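PDB 6K8H: aminotransferase class-III from Sphaerobacter thermophilus DSM 20745, which belongs to the class-III aminotransferases, a family of the PLP-dependent transferase superfamily, and assembles here as two copies of one chain. Local coordinates for residues K136-Y141 with G249-F254; S193-P198 with D214-V219; E404-M407 with F412-P415. All coordinates share one frame; numbering follows the deposited sequence.

In the fold
Contacts 1 and 2 both lie on one mixed seven-stranded sheet, contact 1 adding helix 127-142 to it, whereas contact 3 lies across the chain's centre, about 39 and 37 Å from them between centres. Along the sequence both segments of contact 2 fall between those of contact 1, and contact 3 follows near the C-terminus. Strands 216-221 and 251-255 are neighbours, so the centres of contacts 1 and 2 are about 11 Å apart and Val219 pairs with Val251 and Ile253 by probable backbone hydrogen bonds. They thus help build the sheet whose strand 251-255 carries pocket residue Asp255; contact 3 joins helix 393-408 to strand 411-412, outermost within this chain in a separate four-stranded sheet.

Contact 1 of 3, residues K136-Y141 with G249-F254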
loop_
_atom_site.group_PDB
_atom_site.type_symbol
_atom_site.label_atom_id
_atom_site.label_comp_id
_atom_site.label_asym_id
_atom_site.label_seq_id
_atom_site.Cartn_x
_atom_site.Cartn_y
_atom_site.Cartn_z
ATOM N N LYS B 136 9.565 9.612 -5.116
ATOM C CA LYS B 136 10.462 8.868 -6.039
ATOM C C LYS B 136 10.432 9.503 -7.436
ATOM O O LYS B 136 11.486 9.628 -8.052
ATOM C CB LYS B 136 10.107 7.382 -6.011
ATOM C CG LYS B 136 10.499 6.678 -4.720
ATOM C CD LYS B 136 9.882 5.319 -4.526
ATOM C CE LYS B 136 10.051 4.394 -5.709
ATOM N NZ LYS B 136 11.198 3.475 -5.541
ATOM N N ALA B 137 9.255 9.910 -7.898
ATOM C CA ALA B 137 9.170 10.549 -9.203
ATOM C C ALA B 137 9.976 11.835 -9.217
ATOM O O ALA B 137 10.684 12.120 -10.192
ATOM C CB ALA B 137 7.712 10.829 -9.576
ATOM N N ALA B 138 9.880 12.622 -8.138
ATOM C CA ALA B 138 10.619 13.877 -8.066
ATOM C C ALA B 138 12.120 13.638 -8.056
ATOM O O ALA B 138 12.881 14.384 -8.692
ATOM C CB ALA B 138 10.198 14.672 -6.832
ATOM N N ARG B 139 12.574 12.624 -7.321
ATOM C CA ARG B 139 13.994 12.284 -7.369
ATOM C C ARG B 139 14.420 11.905 -8.786
ATOM O O ARG B 139 15.484 12.325 -9.253
ATOM C CB ARG B 139 14.316 11.152 -6.395
ATOM C CG ARG B 139 14.241 11.528 -4.908
ATOM C CD ARG B 139 15.213 10.697 -4.071
ATOM N NE ARG B 139 14.837 10.627 -2.651
ATOM C CZ ARG B 139 14.147 9.627 -2.107
ATOM N NH1 ARG B 139 13.743 8.610 -2.856
ATOM N NH2 ARG B 139 13.853 9.640 -0.813
ATOM N N ALA B 140 13.615 11.091 -9.480
ATOM C CA ALA B 140 13.996 10.661 -10.827
ATOM C C ALA B 140 13.967 11.814 -11.811
ATOM O O ALA B 140 14.748 11.837 -12.769
ATOM C CB ALA B 140 13.064 9.548 -11.324
ATOM N N TYR B 141 13.037 12.744 -11.621
ATOM C CA TYR B 141 12.880 13.848 -12.548
ATOM C C TYR B 141 14.006 14.857 -12.371
ATOM O O TYR B 141 14.633 15.280 -13.347
ATOM C CB TYR B 141 11.520 14.516 -12.328
ATOM C CG TYR B 141 11.285 15.641 -13.290
ATOM C CD1 TYR B 141 10.958 15.391 -14.614
ATOM C CD2 TYR B 141 11.436 16.953 -12.884
ATOM C CE1 TYR B 141 10.773 16.435 -15.520
ATOM C CE2 TYR B 141 11.252 17.994 -13.763
ATOM C CZ TYR B 141 10.922 17.736 -15.078
ATOM O OH TYR B 141 10.742 18.798 -15.933
ATOM N N GLY B 249 13.706 24.721 -9.769
ATOM C CA GLY B 249 13.568 23.389 -10.326
ATOM C C GLY B 249 13.182 22.334 -9.315
ATOM O O GLY B 249 13.499 21.150 -9.505
ATOM N N ILE B 250 12.497 22.735 -8.248
ATOM C CA ILE B 250 12.053 21.837 -7.185
ATOM C C ILE B 250 10.606 21.440 -7.446
ATOM O O ILE B 250 9.752 22.302 -7.706
ATOM C CB ILE B 250 12.193 22.500 -5.806
ATOM C CG1 ILE B 250 13.652 22.813 -5.508
ATOM C CG2 ILE B 250 11.611 21.604 -4.712
ATOM C CD1 ILE B 250 13.806 23.771 -4.369
ATOM N N VAL B 251 10.326 20.141 -7.356
ATOM C CA VAL B 251 8.989 19.610 -7.605
ATOM C C VAL B 251 8.104 19.932 -6.404
ATOM O O VAL B 251 8.418 19.550 -5.273
ATOM C CB VAL B 251 9.049 18.096 -7.853
ATOM C CG1 VAL B 251 7.657 17.507 -7.900
ATOM C CG2 VAL B 251 9.840 17.783 -9.140
ATOM N N LEU B 252 6.984 20.613 -6.648
ATOM C CA LEU B 252 6.010 20.894 -5.595
ATOM C C LEU B 252 4.950 19.792 -5.598
ATOM O O LEU B 252 4.222 19.614 -6.589
ATOM C CB LEU B 252 5.387 22.279 -5.791
ATOM C CG LEU B 252 4.308 22.753 -4.798
ATOM C CD1 LEU B 252 4.784 22.712 -3.338
ATOM C CD2 LEU B 252 3.850 24.164 -5.164
ATOM N N ILE B 253 4.882 19.038 -4.498
ATOM C CA ILE B 253 3.933 17.943 -4.334
ATOM C C ILE B 253 2.879 18.355 -3.308
ATOM O O ILE B 253 3.208 18.611 -2.144
ATOM C CB ILE B 253 4.625 16.650 -3.874
ATOM C CG1 ILE B 253 5.748 16.233 -4.833
ATOM C CG2 ILE B 253 3.602 15.532 -3.740
ATOM C CD1 ILE B 253 6.587 15.126 -4.281
ATOM N N PHE B 254 1.617 18.358 -3.716
ATOM C CA PHE B 254 0.513 18.494 -2.772
ATOM C C PHE B 254 0.096 17.115 -2.278
ATOM O O PHE B 254 -0.092 16.199 -3.080
ATOM C CB PHE B 254 -0.694 19.185 -3.407
ATOM C CG PHE B 254 -0.577 20.684 -3.467
ATOM C CD1 PHE B 254 0.640 21.309 -3.250
ATOM C CD2 PHE B 254 -1.688 21.463 -3.762
ATOM C CE1 PHE B 254 0.760 22.682 -3.326
ATOM C CE2 PHE B 254 -1.584 22.846 -3.829
ATOM C CZ PHE B 254 -0.355 23.457 -3.604
#
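Ala138 of helix 127-142 packs on Val251 of strand 251-255, a helix-on-sheet contact on the large central sheet of the PLP-dependent aminotransferase fold. Helix and strand run nearly antiparallel, at 171°, with their local axes 9.4 Å apart. Where the small alanine faces the strand the backbones draw close: the CA atoms of Ala138 and Val251 are 6.0 Å apart. This is the tight part. Ala138 CB sits against the whole isopropyl group of Val251, 3.8 Å from its CB and at similar range from both methyls, while Ile253 CD1 is more loosely placed, 4.4 Å from Ala138 CB. Ala218 and Leu277, on the strands flanking 251-255, extend this apolar layer. Farther along strand 251-255 comes Asp255, a residue of the ligand pocket, and helix 127-142 begins beside that pocket at Gly127 and Thr128.

Toward Gly249 the contact opens out. Gly249 is exposed and closes helix 235-248 in a Schellman motif, its positive phi leading the chain into the strand. Tyr141 is partly exposed; with CG anti to its backbone N (chi1 -178°), its side chain crosses that of Val251 obliquely, and its hydroxyl hydrogen-bonds Glu298. From the same helix Lys136 and Arg139 form salt bridges to Glu162 and Asp159 of the second subunit, so the helix serves both the sheet and the subunit interface. At the looser end of the contact, Tyr141 CD2 lies 4.2 Å from Val251 CG2.

Contact 2 of 3, residues S193-P198 with D214-V219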
loop_
_atom_site.group_PDB
_atom_site.type_symbol
_atom_site.label_atom_id
_atom_site.label_comp_id
_atom_site.label_asym_id
_atom_site.label_seq_id
_atom_site.Cartn_x
_atom_site.Cartn_y
_atom_site.Cartn_z
ATOM N N SER B 193 18.459 13.571 5.336
ATOM C CA SER B 193 17.951 13.818 3.986
ATOM C C SER B 193 16.647 14.622 3.939
ATOM O O SER B 193 16.162 14.885 2.838
ATOM C CB SER B 193 17.749 12.504 3.233
ATOM O OG SER B 193 16.599 11.842 3.739
ATOM N N VAL B 194 16.042 14.987 5.070
ATOM C CA VAL B 194 14.739 15.656 5.075
ATOM C C VAL B 194 14.913 17.056 5.655
ATOM O O VAL B 194 15.437 17.214 6.763
ATOM C CB VAL B 194 13.670 14.860 5.852
ATOM C CG1 VAL B 194 12.331 15.597 5.819
ATOM C CG2 VAL B 194 13.518 13.481 5.252
ATOM N N VAL B 195 14.526 18.067 4.879
ATOM C CA VAL B 195 14.534 19.463 5.314
ATOM C C VAL B 195 13.148 19.790 5.862
ATOM O O VAL B 195 12.158 19.738 5.120
ATOM C CB VAL B 195 14.902 20.406 4.152
ATOM C CG1 VAL B 195 14.813 21.887 4.592
ATOM C CG2 VAL B 195 16.285 20.096 3.594
ATOM N N VAL B 196 13.072 20.150 7.145
ATOM C CA VAL B 196 11.797 20.378 7.830
ATOM C C VAL B 196 11.524 21.878 7.893
ATOM O O VAL B 196 12.278 22.633 8.517
ATOM C CB VAL B 196 11.791 19.759 9.238
ATOM C CG1 VAL B 196 10.401 19.865 9.839
ATOM C CG2 VAL B 196 12.222 18.284 9.186
ATOM N N LEU B 197 10.427 22.307 7.259
ATOM C CA LEU B 197 9.998 23.680 7.057
ATOM C C LEU B 197 8.891 24.055 8.032
ATOM O O LEU B 197 8.178 23.191 8.552
ATOM C CB LEU B 197 9.496 23.885 5.620
ATOM C CG LEU B 197 10.356 23.328 4.481
ATOM C CD1 LEU B 197 9.573 23.326 3.185
ATOM C CD2 LEU B 197 11.621 24.140 4.340
ATOM N N PRO B 198 8.726 25.353 8.313
ATOM C CA PRO B 198 7.617 25.796 9.177
ATOM C C PRO B 198 6.340 26.132 8.410
ATOM O O PRO B 198 6.333 27.060 7.586
ATOM C CB PRO B 198 8.192 27.041 9.866
ATOM C CG PRO B 198 9.206 27.590 8.878
ATOM C CD PRO B 198 9.717 26.413 8.061
ATOM N N ASP B 214 20.022 23.335 -4.133
ATOM C CA ASP B 214 20.632 22.470 -5.138
ATOM C C ASP B 214 20.398 21.003 -4.852
ATOM O O ASP B 214 20.498 20.170 -5.767
ATOM C CB ASP B 214 22.131 22.716 -5.195
ATOM C CG ASP B 214 22.472 24.042 -5.848
ATOM O OD1 ASP B 214 21.629 24.532 -6.636
ATOM O OD2 ASP B 214 23.558 24.591 -5.577
ATOM N N GLU B 215 20.041 20.667 -3.602
ATOM C CA GLU B 215 19.833 19.247 -3.186
ATOM C C GLU B 215 18.348 18.857 -3.052
ATOM O O GLU B 215 18.079 17.673 -2.788
ATOM C CB GLU B 215 20.444 19.002 -1.801
ATOM C CG GLU B 215 21.637 19.874 -1.453
ATOM C CD GLU B 215 21.953 19.998 0.031
ATOM O OE1 GLU B 215 21.635 19.063 0.788
ATOM O OE2 GLU B 215 22.509 21.039 0.430
ATOM N N LEU B 216 17.415 19.785 -3.261
ATOM C CA LEU B 216 16.016 19.490 -2.960
ATOM C C LEU B 216 15.317 19.035 -4.233
ATOM O O LEU B 216 15.099 19.833 -5.153
ATOM C CB LEU B 216 15.318 20.718 -2.385
ATOM C CG LEU B 216 15.385 20.992 -0.886
ATOM C CD1 LEU B 216 14.677 22.299 -0.545
ATOM C CD2 LEU B 216 14.778 19.818 -0.106
ATOM N N ALA B 217 14.942 17.750 -4.273
ATOM C CA ALA B 217 14.098 17.242 -5.354
ATOM C C ALA B 217 12.658 17.742 -5.249
ATOM O O ALA B 217 12.017 18.017 -6.270
ATOM C CB ALA B 217 14.101 15.715 -5.354
ATOM N N ALA B 218 12.125 17.849 -4.032
ATOM C CA ALA B 218 10.711 18.147 -3.861
ATOM C C ALA B 218 10.449 18.860 -2.541
ATOM O O ALA B 218 11.191 18.700 -1.564
ATOM C CB ALA B 218 9.856 16.873 -3.886
ATOM N N VAL B 219 9.363 19.628 -2.526
ATOM C CA VAL B 219 8.705 20.091 -1.301
ATOM C C VAL B 219 7.332 19.427 -1.247
ATOM O O VAL B 219 6.537 19.556 -2.186
ATOM C CB VAL B 219 8.557 21.619 -1.252
ATOM C CG1 VAL B 219 7.734 22.017 -0.020
ATOM C CG2 VAL B 219 9.901 22.328 -1.253
#
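The branches by which Val195 and Leu216 meet both start anti to the carbonyl carbon: in Val195 it is CG2, and in Leu216 it is CG (chi1 -86°), from which the chain runs on to CD1 while the side branch CD2 turns to the valine. The second pair, Leu197 and Val219, differ in this. Leu197 also places CG anti to its carbonyl carbon, but the Val219 branch that is used, CG1, stands anti to the backbone N (chi1 174°). In each pair the side chains cross at about a right angle and touch through single methyls, Val195 CG2 on Leu216 CD2 at 4.0 Å and Leu197 CD1 on Val219 CG1 at 3.9 Å.

Strands 194-197 and 216-221 are parallel but not adjacent. Strand 146-150 runs between them, and the nearest CA atoms, those of Val195 and Leu216, are 8.4 Å apart. Ala148 on that middle strand lies beneath, touched by both Leu197 and Leu216. Helix 202-211 links the two strands in a beta-alpha-beta crossover and lies over this face, with Leu208 and Thr205 on Leu197 and Ile209 on Val219.

Strand 216-221 is irregular here. Ala217 has a helical psi of -38°, and Leu216 and Val219, three residues apart, both reach strand 194-197. Ala217 and Ala218 instead touch helix 127-142, through Thr142 and Ala138.

No hydrogen bond joins the two segments. The contact is four buried aliphatic side chains in van der Waals touch, which implies that shape and exclusion of water hold it together, while the strands take their backbone bonds from other neighbours.

Contact 3 of 3, residues E404-M407 with F412-P415; sequences EALM and FITP
Met407, in the last turn of helix 393-408, reaches the ring of Phe412 just after the chain has turned back. Its CB leaves the helix to one side of the partner and meets nothing on it closely; CG follows anti to the carbonyl carbon, and a bend at chi2 (-72°) swings the sulfur inward. SD then lies 3.5 Å from Phe412 CD1 and 3.9 Å from Phe412 CA. It is at the edge of the ring, close to its plane, 4.8 Å from the centroid and 79° off the ring normal. A further bend at chi3 leaves the tip, CE, 4.2 Å from the same CD1; the two side chains lie side by side, pointing the same way.

One residue before Met407 and one after Phe412, Leu406 CD1 meets Ile413 CG2 at 4.1 Å in an oblique apolar contact, backed by Ala440 and Phe433 of helix 427-445. Phe412 is bonded through its backbone to Leu65 and Phe67, and its side chain also packs on Met99 of the second subunit. The sulfur at the ring edge is a Met-aromatic contact, here closing a tight helix-to-strand connection at an outermost strand, within this chain, of the four-stranded sheet.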
loop_
_atom_site.group_PDB
_atom_site.type_symbol
_atom_site.label_atom_id
_atom_site.label_comp_id
_atom_site.label_asym_id
_atom_site.label_seq_id
_atom_site.Cartn_x
_atom_site.Cartn_y
_atom_site.Cartn_z
ATOM N N GLU B 404 -15.016 11.413 25.061
ATOM C CA GLU B 404 -15.641 10.265 25.715
ATOM C C GLU B 404 -17.145 10.475 25.901
ATOM O O GLU B 404 -17.948 9.558 25.660
ATOM C CB GLU B 404 -14.947 10.002 27.057
ATOM C CG GLU B 404 -15.521 8.846 27.869
ATOM C CD GLU B 404 -15.154 7.471 27.320
ATOM O OE1 GLU B 404 -14.367 7.376 26.346
ATOM O OE2 GLU B 404 -15.656 6.465 27.871
ATOM N N ALA B 405 -17.552 11.686 26.303
ATOM C CA ALA B 405 -18.983 11.958 26.450
ATOM C C ALA B 405 -19.704 11.872 25.110
ATOM O O ALA B 405 -20.801 11.299 25.022
ATOM C CB ALA B 405 -19.206 13.327 27.092
ATOM N N LEU B 406 -19.105 12.436 24.052
ATOM C CA LEU B 406 -19.711 12.324 22.728
ATOM C C LEU B 406 -19.885 10.859 22.342
ATOM O O LEU B 406 -20.951 10.458 21.864
ATOM C CB LEU B 406 -18.868 13.068 21.680
ATOM C CG LEU B 406 -18.981 14.599 21.668
ATOM C CD1 LEU B 406 -17.925 15.239 20.754
ATOM C CD2 LEU B 406 -20.395 15.029 21.261
ATOM N N MET B 407 -18.839 10.046 22.549
ATOM C CA MET B 407 -18.923 8.616 22.265
ATOM C C MET B 407 -20.091 7.976 22.995
ATOM O O MET B 407 -20.776 7.106 22.443
ATOM C CB MET B 407 -17.622 7.910 22.657
ATOM C CG MET B 407 -16.479 8.100 21.664
ATOM S SD MET B 407 -16.755 7.184 20.132
ATOM C CE MET B 407 -16.563 5.478 20.669
ATOM N N PHE B 412 -19.571 9.456 17.108
ATOM C CA PHE B 412 -18.240 8.898 16.901
ATOM C C PHE B 412 -17.427 9.941 16.145
ATOM O O PHE B 412 -17.708 10.220 14.977
ATOM C CB PHE B 412 -18.333 7.578 16.130
ATOM C CG PHE B 412 -17.003 6.948 15.797
ATOM C CD1 PHE B 412 -15.997 6.838 16.745
ATOM C CD2 PHE B 412 -16.783 6.429 14.531
ATOM C CE1 PHE B 412 -14.772 6.248 16.419
ATOM C CE2 PHE B 412 -15.576 5.842 14.186
ATOM C CZ PHE B 412 -14.564 5.745 15.142
ATOM N N ILE B 413 -16.433 10.527 16.816
ATOM C CA ILE B 413 -15.547 11.521 16.221
ATOM C C ILE B 413 -14.125 11.163 16.642
ATOM O O ILE B 413 -13.917 10.361 17.553
ATOM C CB ILE B 413 -15.914 12.974 16.631
ATOM C CG1 ILE B 413 -15.276 13.995 15.673
ATOM C CG2 ILE B 413 -15.559 13.228 18.098
ATOM C CD1 ILE B 413 -15.945 15.359 15.688
ATOM N N THR B 414 -13.133 11.721 15.938
ATOM C CA THR B 414 -11.755 11.433 16.312
ATOM C C THR B 414 -11.432 12.015 17.686
ATOM O O THR B 414 -12.064 12.978 18.134
ATOM C CB THR B 414 -10.759 11.986 15.292
ATOM O OG1 THR B 414 -10.796 13.420 15.294
ATOM C CG2 THR B 414 -11.046 11.443 13.895
ATOM N N PRO B 415 -10.426 11.462 18.364
ATOM C CA PRO B 415 -10.023 12.033 19.660
ATOM C C PRO B 415 -9.656 13.507 19.596
ATOM O O PRO B 415 -9.826 14.213 20.594
ATOM C CB PRO B 415 -8.821 11.173 20.057
ATOM C CG PRO B 415 -9.080 9.853 19.385
ATOM C CD PRO B 415 -9.745 10.183 18.076
#